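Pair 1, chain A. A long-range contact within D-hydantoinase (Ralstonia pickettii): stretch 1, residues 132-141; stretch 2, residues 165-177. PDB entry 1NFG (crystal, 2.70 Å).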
# COMPACT_ATOMS: atom_id res chain seq x y z
N VAL A 132 32.13 7.08 23.86
CA VAL A 132 32.07 7.24 22.41
C VAL A 132 30.80 7.98 22.02
O VAL A 132 30.84 8.96 21.27
CB VAL A 132 32.07 5.88 21.69
CG1 VAL A 132 31.66 6.07 20.23
CG2 VAL A 132 33.46 5.25 21.77
N ILE A 133 29.67 7.51 22.52
CA ILE A 133 28.40 8.13 22.22
C ILE A 133 28.37 9.57 22.70
O ILE A 133 27.77 10.44 22.07
CB ILE A 133 27.25 7.32 22.83
CG1 ILE A 133 26.98 6.11 21.92
CG2 ILE A 133 26.01 8.18 23.03
CD1 ILE A 133 25.89 5.20 22.42
N GLU A 134 29.05 9.83 23.81
CA GLU A 134 29.09 11.18 24.35
C GLU A 134 29.93 12.09 23.44
O GLU A 134 29.79 13.31 23.47
CB GLU A 134 29.64 11.14 25.77
CG GLU A 134 28.88 12.02 26.76
CD GLU A 134 27.37 11.86 26.66
OE1 GLU A 134 26.88 10.71 26.60
OE2 GLU A 134 26.66 12.89 26.66
N GLU A 135 30.79 11.48 22.62
CA GLU A 135 31.63 12.25 21.70
C GLU A 135 30.79 12.86 20.58
O GLU A 135 31.19 13.85 19.96
CB GLU A 135 32.71 11.37 21.06
CG GLU A 135 33.90 11.03 21.94
CD GLU A 135 35.01 10.32 21.17
OE1 GLU A 135 35.81 11.00 20.48
OE2 GLU A 135 35.06 9.07 21.24
N LEU A 136 29.63 12.27 20.30
CA LEU A 136 28.76 12.78 19.25
C LEU A 136 28.30 14.19 19.61
O LEU A 136 27.73 14.90 18.78
CB LEU A 136 27.56 11.86 19.07
CG LEU A 136 27.90 10.42 18.65
CD1 LEU A 136 26.62 9.61 18.64
CD2 LEU A 136 28.57 10.41 17.28
N GLU A 137 28.55 14.60 20.85
CA GLU A 137 28.17 15.93 21.31
C GLU A 137 29.29 16.89 20.93
O GLU A 137 29.13 18.11 21.03
CB GLU A 137 27.98 15.94 22.83
CG GLU A 137 26.82 15.09 23.31
CD GLU A 137 25.61 15.92 23.70
OE1 GLU A 137 25.44 17.03 23.14
OE2 GLU A 137 24.82 15.47 24.56
N VAL A 138 30.41 16.34 20.47
CA VAL A 138 31.57 17.14 20.11
C VAL A 138 31.88 17.22 18.62
O VAL A 138 32.06 18.31 18.08
CB VAL A 138 32.83 16.61 20.84
CG1 VAL A 138 34.06 17.38 20.40
CG2 VAL A 138 32.64 16.72 22.34
N LEU A 139 31.96 16.07 17.95
CA LEU A 139 32.27 16.04 16.52
C LEU A 139 31.54 17.07 15.66
O LEU A 139 32.15 17.67 14.76
CB LEU A 139 32.02 14.63 15.95
CG LEU A 139 33.27 13.75 15.85
CD1 LEU A 139 33.87 13.56 17.23
CD2 LEU A 139 32.92 12.42 15.23
N PRO A 140 30.24 17.29 15.90
CA PRO A 140 29.50 18.27 15.10
C PRO A 140 30.22 19.61 14.98
O PRO A 140 30.37 20.13 13.88
CB PRO A 140 28.17 18.38 15.84
CG PRO A 140 27.96 16.97 16.28
CD PRO A 140 29.33 16.57 16.81
N ASP A 141 30.66 20.16 16.11
CA ASP A 141 31.36 21.44 16.09
C ASP A 141 32.71 21.41 15.36
O ASP A 141 33.31 22.45 15.13
CB ASP A 141 31.56 21.97 17.51
CG ASP A 141 30.25 22.41 18.14
OD1 ASP A 141 29.39 22.96 17.41
OD2 ASP A 141 30.09 22.21 19.37
N LEU A 165 19.03 3.91 18.44
CA LEU A 165 18.17 4.84 19.15
C LEU A 165 19.00 5.88 19.90
O LEU A 165 18.62 7.06 19.97
CB LEU A 165 17.28 4.07 20.13
CG LEU A 165 16.07 3.35 19.52
CD1 LEU A 165 15.63 2.19 20.41
CD2 LEU A 165 14.95 4.36 19.35
N LYS A 166 20.13 5.46 20.47
CA LYS A 166 20.99 6.39 21.20
C LYS A 166 21.64 7.35 20.22
O LYS A 166 21.78 8.54 20.52
CB LYS A 166 22.07 5.62 21.99
CG LYS A 166 21.56 5.12 23.33
CD LYS A 166 22.64 4.51 24.20
CE LYS A 166 23.02 3.10 23.76
NZ LYS A 166 23.78 2.40 24.83
N THR A 167 22.02 6.84 19.06
CA THR A 167 22.63 7.65 18.02
C THR A 167 21.59 8.64 17.47
O THR A 167 21.88 9.82 17.32
CB THR A 167 23.15 6.79 16.86
OG1 THR A 167 24.10 5.84 17.37
CG2 THR A 167 23.83 7.65 15.81
N LEU A 168 20.39 8.15 17.19
CA LEU A 168 19.33 9.02 16.68
C LEU A 168 19.08 10.13 17.69
O LEU A 168 18.88 11.29 17.32
CB LEU A 168 18.01 8.25 16.47
CG LEU A 168 17.56 7.70 15.10
CD1 LEU A 168 18.29 8.41 13.97
CD2 LEU A 168 17.79 6.22 15.03
N ASP A 169 19.12 9.77 18.97
CA ASP A 169 18.88 10.74 20.02
C ASP A 169 19.97 11.81 20.11
O ASP A 169 19.67 13.00 20.28
CB ASP A 169 18.72 10.01 21.36
CG ASP A 169 18.29 10.93 22.47
OD1 ASP A 169 19.17 11.60 23.05
OD2 ASP A 169 17.08 11.00 22.75
N LYS A 170 21.23 11.40 20.00
CA LYS A 170 22.35 12.34 20.04
C LYS A 170 22.33 13.27 18.83
O LYS A 170 22.64 14.46 18.94
CB LYS A 170 23.68 11.58 20.08
CG LYS A 170 24.08 11.08 21.46
CD LYS A 170 24.18 12.24 22.45
CE LYS A 170 24.72 11.77 23.80
NZ LYS A 170 24.62 12.84 24.84
N ALA A 171 21.97 12.72 17.67
CA ALA A 171 21.90 13.50 16.44
C ALA A 171 20.87 14.62 16.56
O ALA A 171 21.10 15.74 16.11
CB ALA A 171 21.56 12.60 15.28
N VAL A 172 19.72 14.31 17.17
CA VAL A 172 18.69 15.33 17.34
C VAL A 172 19.18 16.45 18.25
O VAL A 172 18.90 17.62 18.01
CB VAL A 172 17.39 14.73 17.93
CG1 VAL A 172 16.49 15.84 18.44
CG2 VAL A 172 16.66 13.93 16.87
N LYS A 173 19.92 16.09 19.29
CA LYS A 173 20.42 17.08 20.22
C LYS A 173 21.53 17.95 19.65
O LYS A 173 21.62 19.13 19.96
CB LYS A 173 20.88 16.40 21.51
CG LYS A 173 19.71 15.78 22.27
CD LYS A 173 20.12 14.97 23.49
CE LYS A 173 18.87 14.43 24.19
NZ LYS A 173 19.16 13.65 25.43
N THR A 174 22.36 17.37 18.78
CA THR A 174 23.47 18.09 18.18
C THR A 174 23.17 18.59 16.78
O THR A 174 24.05 19.10 16.09
CB THR A 174 24.71 17.21 18.09
OG1 THR A 174 24.45 16.14 17.17
CG2 THR A 174 25.04 16.63 19.46
N GLY A 175 21.92 18.42 16.35
CA GLY A 175 21.54 18.84 15.01
C GLY A 175 22.32 18.09 13.95
O GLY A 175 22.81 18.69 12.99
N SER A 176 22.45 16.78 14.10
CA SER A 176 23.17 15.97 13.13
C SER A 176 22.23 15.03 12.40
O SER A 176 21.05 14.91 12.75
CB SER A 176 24.27 15.17 13.82
OG SER A 176 25.25 16.05 14.36
N LEU A 177 22.76 14.35 11.39
CA LEU A 177 21.96 13.42 10.60
C LEU A 177 22.51 12.00 10.69
O LEU A 177 23.67 11.74 10.38
CB LEU A 177 21.94 13.86 9.13
CG LEU A 177 21.22 12.93 8.16
CD1 LEU A 177 19.73 13.00 8.42
CD2 LEU A 177 21.54 13.32 6.73

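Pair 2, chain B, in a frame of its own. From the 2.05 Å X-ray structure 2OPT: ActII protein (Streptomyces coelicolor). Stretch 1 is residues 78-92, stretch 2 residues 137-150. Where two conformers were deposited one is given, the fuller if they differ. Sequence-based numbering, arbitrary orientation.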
# COMPACT_ATOMS: atom_id res chain seq x y z
N GLN B 78 -0.52 18.95 12.65
CA GLN B 78 0.92 18.70 12.47
C GLN B 78 1.19 17.33 11.83
O GLN B 78 2.13 17.16 11.06
CB GLN B 78 1.65 18.82 13.81
CG GLN B 78 1.89 20.21 14.24
CD GLN B 78 2.90 20.31 15.36
OE1 GLN B 78 2.75 19.70 16.42
NE2 GLN B 78 3.88 21.17 15.17
N VAL B 79 0.39 16.34 12.21
CA VAL B 79 0.46 15.01 11.58
C VAL B 79 0.08 15.16 10.10
O VAL B 79 0.81 14.75 9.21
CB VAL B 79 -0.42 14.00 12.34
CG1 VAL B 79 -0.27 12.60 11.75
CG2 VAL B 79 0.04 13.93 13.78
N LYS B 80 -1.06 15.76 9.81
CA LYS B 80 -1.34 16.11 8.42
C LYS B 80 -0.17 16.73 7.70
O LYS B 80 0.19 16.29 6.60
CB LYS B 80 -2.53 17.06 8.35
CG LYS B 80 -3.81 16.33 8.76
CD LYS B 80 -5.05 17.23 8.64
CE LYS B 80 -6.30 16.36 8.87
NZ LYS B 80 -7.47 17.26 8.77
N GLU B 81 0.41 17.77 8.31
CA GLU B 81 1.52 18.55 7.74
C GLU B 81 2.69 17.66 7.35
O GLU B 81 3.28 17.78 6.27
CB GLU B 81 2.05 19.58 8.74
CG GLU B 81 3.47 20.12 8.39
CD GLU B 81 4.14 20.98 9.49
OE1 GLU B 81 3.51 21.29 10.52
OE2 GLU B 81 5.31 21.37 9.29
N MET B 82 3.07 16.78 8.29
CA MET B 82 4.17 15.85 8.08
C MET B 82 3.86 14.85 6.97
O MET B 82 4.74 14.45 6.22
CB MET B 82 4.48 15.11 9.38
CG MET B 82 5.13 13.75 9.19
SD MET B 82 5.04 12.73 10.68
CE MET B 82 3.54 11.80 10.36
N CYS B 83 2.59 14.44 6.88
CA CYS B 83 2.17 13.51 5.84
C CYS B 83 2.17 14.18 4.47
O CYS B 83 2.55 13.57 3.47
CB CYS B 83 0.78 12.96 6.16
SG CYS B 83 0.74 11.73 7.48
N ARG B 84 1.73 15.43 4.43
CA ARG B 84 1.72 16.20 3.19
C ARG B 84 3.14 16.43 2.69
O ARG B 84 3.39 16.46 1.48
CB ARG B 84 1.02 17.54 3.40
CG ARG B 84 -0.50 17.44 3.47
CD ARG B 84 -1.15 18.82 3.53
NE ARG B 84 -2.48 18.78 4.13
CZ ARG B 84 -2.84 19.51 5.19
NH1 ARG B 84 -4.07 19.41 5.67
NH2 ARG B 84 -1.97 20.33 5.76
N SER B 85 4.08 16.59 3.62
CA SER B 85 5.51 16.73 3.28
C SER B 85 6.12 15.49 2.62
O SER B 85 6.87 15.56 1.64
CB SER B 85 6.31 17.08 4.55
OG SER B 85 7.61 17.61 4.24
N LEU B 86 5.79 14.33 3.15
CA LEU B 86 6.18 13.10 2.54
C LEU B 86 5.58 12.94 1.15
O LEU B 86 6.27 12.51 0.22
CB LEU B 86 5.65 11.95 3.41
CG LEU B 86 6.19 10.58 3.03
CD1 LEU B 86 7.74 10.44 3.02
CD2 LEU B 86 5.58 9.55 3.97
N ARG B 87 4.32 13.31 0.99
CA ARG B 87 3.66 13.20 -0.29
C ARG B 87 4.33 14.09 -1.30
O ARG B 87 4.51 13.72 -2.45
CB ARG B 87 2.16 13.57 -0.15
CG ARG B 87 1.40 13.58 -1.48
CD ARG B 87 -0.01 14.25 -1.38
NE ARG B 87 -0.85 14.02 -2.58
CZ ARG B 87 -1.76 14.87 -3.00
NH1 ARG B 87 -1.97 16.01 -2.35
NH2 ARG B 87 -2.44 14.60 -4.08
N ARG B 88 4.69 15.30 -0.87
CA ARG B 88 5.35 16.30 -1.70
C ARG B 88 6.63 15.71 -2.29
O ARG B 88 6.92 15.85 -3.48
CB ARG B 88 5.67 17.49 -0.79
CG ARG B 88 6.20 18.78 -1.43
CD ARG B 88 6.14 19.87 -0.40
NE ARG B 88 4.76 20.15 -0.06
CZ ARG B 88 4.27 20.26 1.17
NH1 ARG B 88 2.97 20.50 1.34
NH2 ARG B 88 5.09 20.20 2.22
N MET B 89 7.39 15.03 -1.42
CA MET B 89 8.70 14.47 -1.77
C MET B 89 8.55 13.44 -2.88
O MET B 89 9.23 13.51 -3.86
CB MET B 89 9.34 13.84 -0.53
CG MET B 89 10.67 13.13 -0.81
SD MET B 89 11.06 11.90 0.45
CE MET B 89 9.91 10.57 0.09
N PHE B 90 7.66 12.47 -2.69
CA PHE B 90 7.31 11.47 -3.73
C PHE B 90 6.89 12.12 -5.05
O PHE B 90 7.36 11.72 -6.11
CB PHE B 90 6.19 10.58 -3.23
CG PHE B 90 6.66 9.55 -2.21
CD1 PHE B 90 7.76 8.75 -2.47
CD2 PHE B 90 6.01 9.40 -0.99
CE1 PHE B 90 8.19 7.77 -1.52
CE2 PHE B 90 6.45 8.45 -0.05
CZ PHE B 90 7.53 7.66 -0.33
N LEU B 91 6.07 13.15 -4.99
CA LEU B 91 5.59 13.86 -6.19
C LEU B 91 6.71 14.58 -6.91
O LEU B 91 6.62 14.82 -8.14
CB LEU B 91 4.43 14.82 -5.86
CG LEU B 91 3.11 14.14 -5.42
CD1 LEU B 91 1.97 15.11 -5.27
CD2 LEU B 91 2.71 13.03 -6.35
N ALA B 92 7.76 14.91 -6.18
CA ALA B 92 8.92 15.59 -6.73
C ALA B 92 9.85 14.60 -7.46
O ALA B 92 10.61 14.99 -8.34
CB ALA B 92 9.67 16.28 -5.62
N LEU B 137 1.30 2.84 9.50
CA LEU B 137 0.08 2.91 8.72
C LEU B 137 0.06 4.27 7.99
O LEU B 137 -0.33 4.37 6.84
CB LEU B 137 -1.17 2.76 9.63
CG LEU B 137 -2.54 2.98 8.92
CD1 LEU B 137 -2.69 1.93 7.85
CD2 LEU B 137 -3.81 2.98 9.82
N LEU B 138 0.54 5.31 8.63
CA LEU B 138 0.55 6.63 7.96
C LEU B 138 1.53 6.64 6.77
O LEU B 138 1.19 7.09 5.66
CB LEU B 138 0.99 7.62 9.00
CG LEU B 138 -0.05 8.50 9.69
CD1 LEU B 138 -1.44 8.50 9.20
CD2 LEU B 138 0.19 8.92 11.13
N SER B 139 2.74 6.12 6.99
CA SER B 139 3.73 6.08 5.95
C SER B 139 3.32 5.16 4.81
O SER B 139 3.54 5.48 3.65
CB SER B 139 5.14 5.81 6.49
OG SER B 139 5.32 4.43 6.78
N THR B 140 2.72 4.01 5.16
CA THR B 140 2.17 3.06 4.20
C THR B 140 1.09 3.68 3.32
O THR B 140 1.09 3.49 2.12
CB THR B 140 1.69 1.80 4.98
OG1 THR B 140 2.87 1.13 5.43
CG2 THR B 140 0.90 0.85 4.10
N PHE B 141 0.23 4.48 3.91
CA PHE B 141 -0.87 5.05 3.20
C PHE B 141 -0.35 6.13 2.26
O PHE B 141 -0.74 6.20 1.10
CB PHE B 141 -1.80 5.69 4.25
CG PHE B 141 -2.67 6.78 3.69
CD1 PHE B 141 -3.78 6.47 2.90
CD2 PHE B 141 -2.37 8.13 3.93
CE1 PHE B 141 -4.58 7.52 2.33
CE2 PHE B 141 -3.15 9.14 3.39
CZ PHE B 141 -4.25 8.82 2.57
N VAL B 142 0.53 7.01 2.77
CA VAL B 142 1.10 8.07 1.94
C VAL B 142 1.87 7.47 0.73
O VAL B 142 1.72 7.93 -0.42
CB VAL B 142 2.05 8.95 2.74
CG1 VAL B 142 2.80 9.86 1.81
CG2 VAL B 142 1.31 9.75 3.80
N THR B 143 2.65 6.43 0.98
CA THR B 143 3.45 5.80 -0.05
C THR B 143 2.57 5.13 -1.12
O THR B 143 2.85 5.30 -2.31
CB THR B 143 4.46 4.80 0.57
OG1 THR B 143 5.23 5.50 1.56
CG2 THR B 143 5.42 4.22 -0.53
N ALA B 144 1.54 4.38 -0.70
CA ALA B 144 0.57 3.78 -1.64
C ALA B 144 -0.13 4.81 -2.50
O ALA B 144 -0.25 4.64 -3.72
CB ALA B 144 -0.50 2.94 -0.88
N GLU B 145 -0.65 5.86 -1.88
CA GLU B 145 -1.28 6.94 -2.65
C GLU B 145 -0.32 7.49 -3.71
O GLU B 145 -0.69 7.67 -4.85
CB GLU B 145 -1.76 8.06 -1.75
CG GLU B 145 -3.03 7.76 -0.95
CD GLU B 145 -4.26 7.51 -1.83
OE1 GLU B 145 -4.42 8.22 -2.85
OE2 GLU B 145 -5.06 6.60 -1.52
N ALA B 146 0.91 7.77 -3.30
CA ALA B 146 1.90 8.32 -4.22
C ALA B 146 2.13 7.39 -5.37
O ALA B 146 2.16 7.84 -6.52
CB ALA B 146 3.23 8.56 -3.49
N LEU B 147 2.27 6.09 -5.09
CA LEU B 147 2.61 5.13 -6.11
C LEU B 147 1.54 5.22 -7.17
O LEU B 147 1.82 5.13 -8.36
CB LEU B 147 2.72 3.73 -5.51
CG LEU B 147 3.21 2.52 -6.29
CD1 LEU B 147 4.46 2.81 -7.09
CD2 LEU B 147 3.47 1.38 -5.29
N GLU B 148 0.32 5.46 -6.73
CA GLU B 148 -0.81 5.50 -7.62
C GLU B 148 -1.12 6.87 -8.24
O GLU B 148 -1.70 6.92 -9.31
CB GLU B 148 -2.02 4.91 -6.90
CG GLU B 148 -3.10 5.88 -6.56
CD GLU B 148 -4.42 5.23 -6.77
OE1 GLU B 148 -4.81 4.42 -5.89
OE2 GLU B 148 -5.05 5.47 -7.84
N GLN B 149 -0.76 7.97 -7.58
CA GLN B 149 -0.85 9.28 -8.24
C GLN B 149 0.05 9.26 -9.48
O GLN B 149 -0.29 9.86 -10.53
CB GLN B 149 -0.52 10.46 -7.29
CG GLN B 149 -0.37 11.87 -8.01
CD GLN B 149 -0.85 13.08 -7.18
OE1 GLN B 149 -0.96 14.20 -7.69
NE2 GLN B 149 -1.12 12.85 -5.91
N SER B 150 1.18 8.55 -9.36
CA SER B 150 2.13 8.32 -10.44
C SER B 150 1.69 7.23 -11.43
O SER B 150 1.99 7.32 -12.62
CB SER B 150 3.51 7.98 -9.89
OG SER B 150 4.10 9.14 -9.32

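Pair 1 and pair 2 share one backbone arrangement, two segments packed side by side, and superpose with an RMSD of 0.7 Å over N, CA and C of 14 central residues. In pair 2 both segments are helical, their axes 9.6 Å apart at closest approach and 34° from parallel. In pair 1 most of the second segment is likewise helical, whereas the first is already helical where it opens at A:Val132 and gives way to turns before A:Asp141. The fit is tightest along the second segments, where A:Lys170 and B:Val142 have CA atoms 0.2 Å apart.

This matched position is central to both contacts, and the two residues use it differently. B:Val142 is a knob seated among B:Cys83, B:Leu86, B:Arg87 and B:Phe90; its CG1 lies 3.5 Å from B:Leu86 CD2 and its CG2 4.0 Å from B:Cys83 CB. A:Lys170 also points toward the other stretch, but it is long enough to combine apolar packing with charge. Its CB lies 3.8 Å from A:Leu136 CD1 and its CG 3.8 Å from A:Ile133 CG2, while its NZ donates hydrogen bonds within salt bridges to A:Glu134 OE2 and A:Glu137 OE2, both at 2.7 Å. One ammonium group thus ties together two carboxylates three residues apart.

The apolar partners around that position correspond: A:Leu136 matches B:Leu86, with side-chain centres 0.9 Å apart, and A:Ile133 matches B:Cys83. A:Glu134 and A:Glu137 fall on B:Arg84 and B:Arg87. B:Arg84 points away and makes no contact across the pair, whereas B:Arg87 reaches across toward B:Gln149, a poorly ordered side chain.

One turn earlier in the second segments, A:Lys166 matches B:Leu138. The lysine lends its aliphatic chain, CD lying 3.8 Å from A:Ile133 CD1; the leucine packs its CG 4.0 Å from B:Cys83 SG, at the position matching A:Ile133.

Further along, A:Pro140 and A:Thr174 match B:Phe90 and B:Ala146. B:Phe90 CB lies 3.6 Å from B:Ala146 CB, and the backbones approach closely here, with B:Phe90 CA 6.3 Å from B:Ala146 CA. In pair 1, A:Thr174 CG2 packs 3.3 Å from A:Leu136 O, and its OG1 lies 3.7 Å from A:Pro140 CG. A:Thr174 OG1 also shares a 2.9 Å hydrogen bond with A:Ser176 OG, which approaches A:Pro140 CG to 3.4 Å. The second helix of pair 2 runs on through B:Leu147, whereas the matched A:Gly175 leaves helical geometry with positive phi.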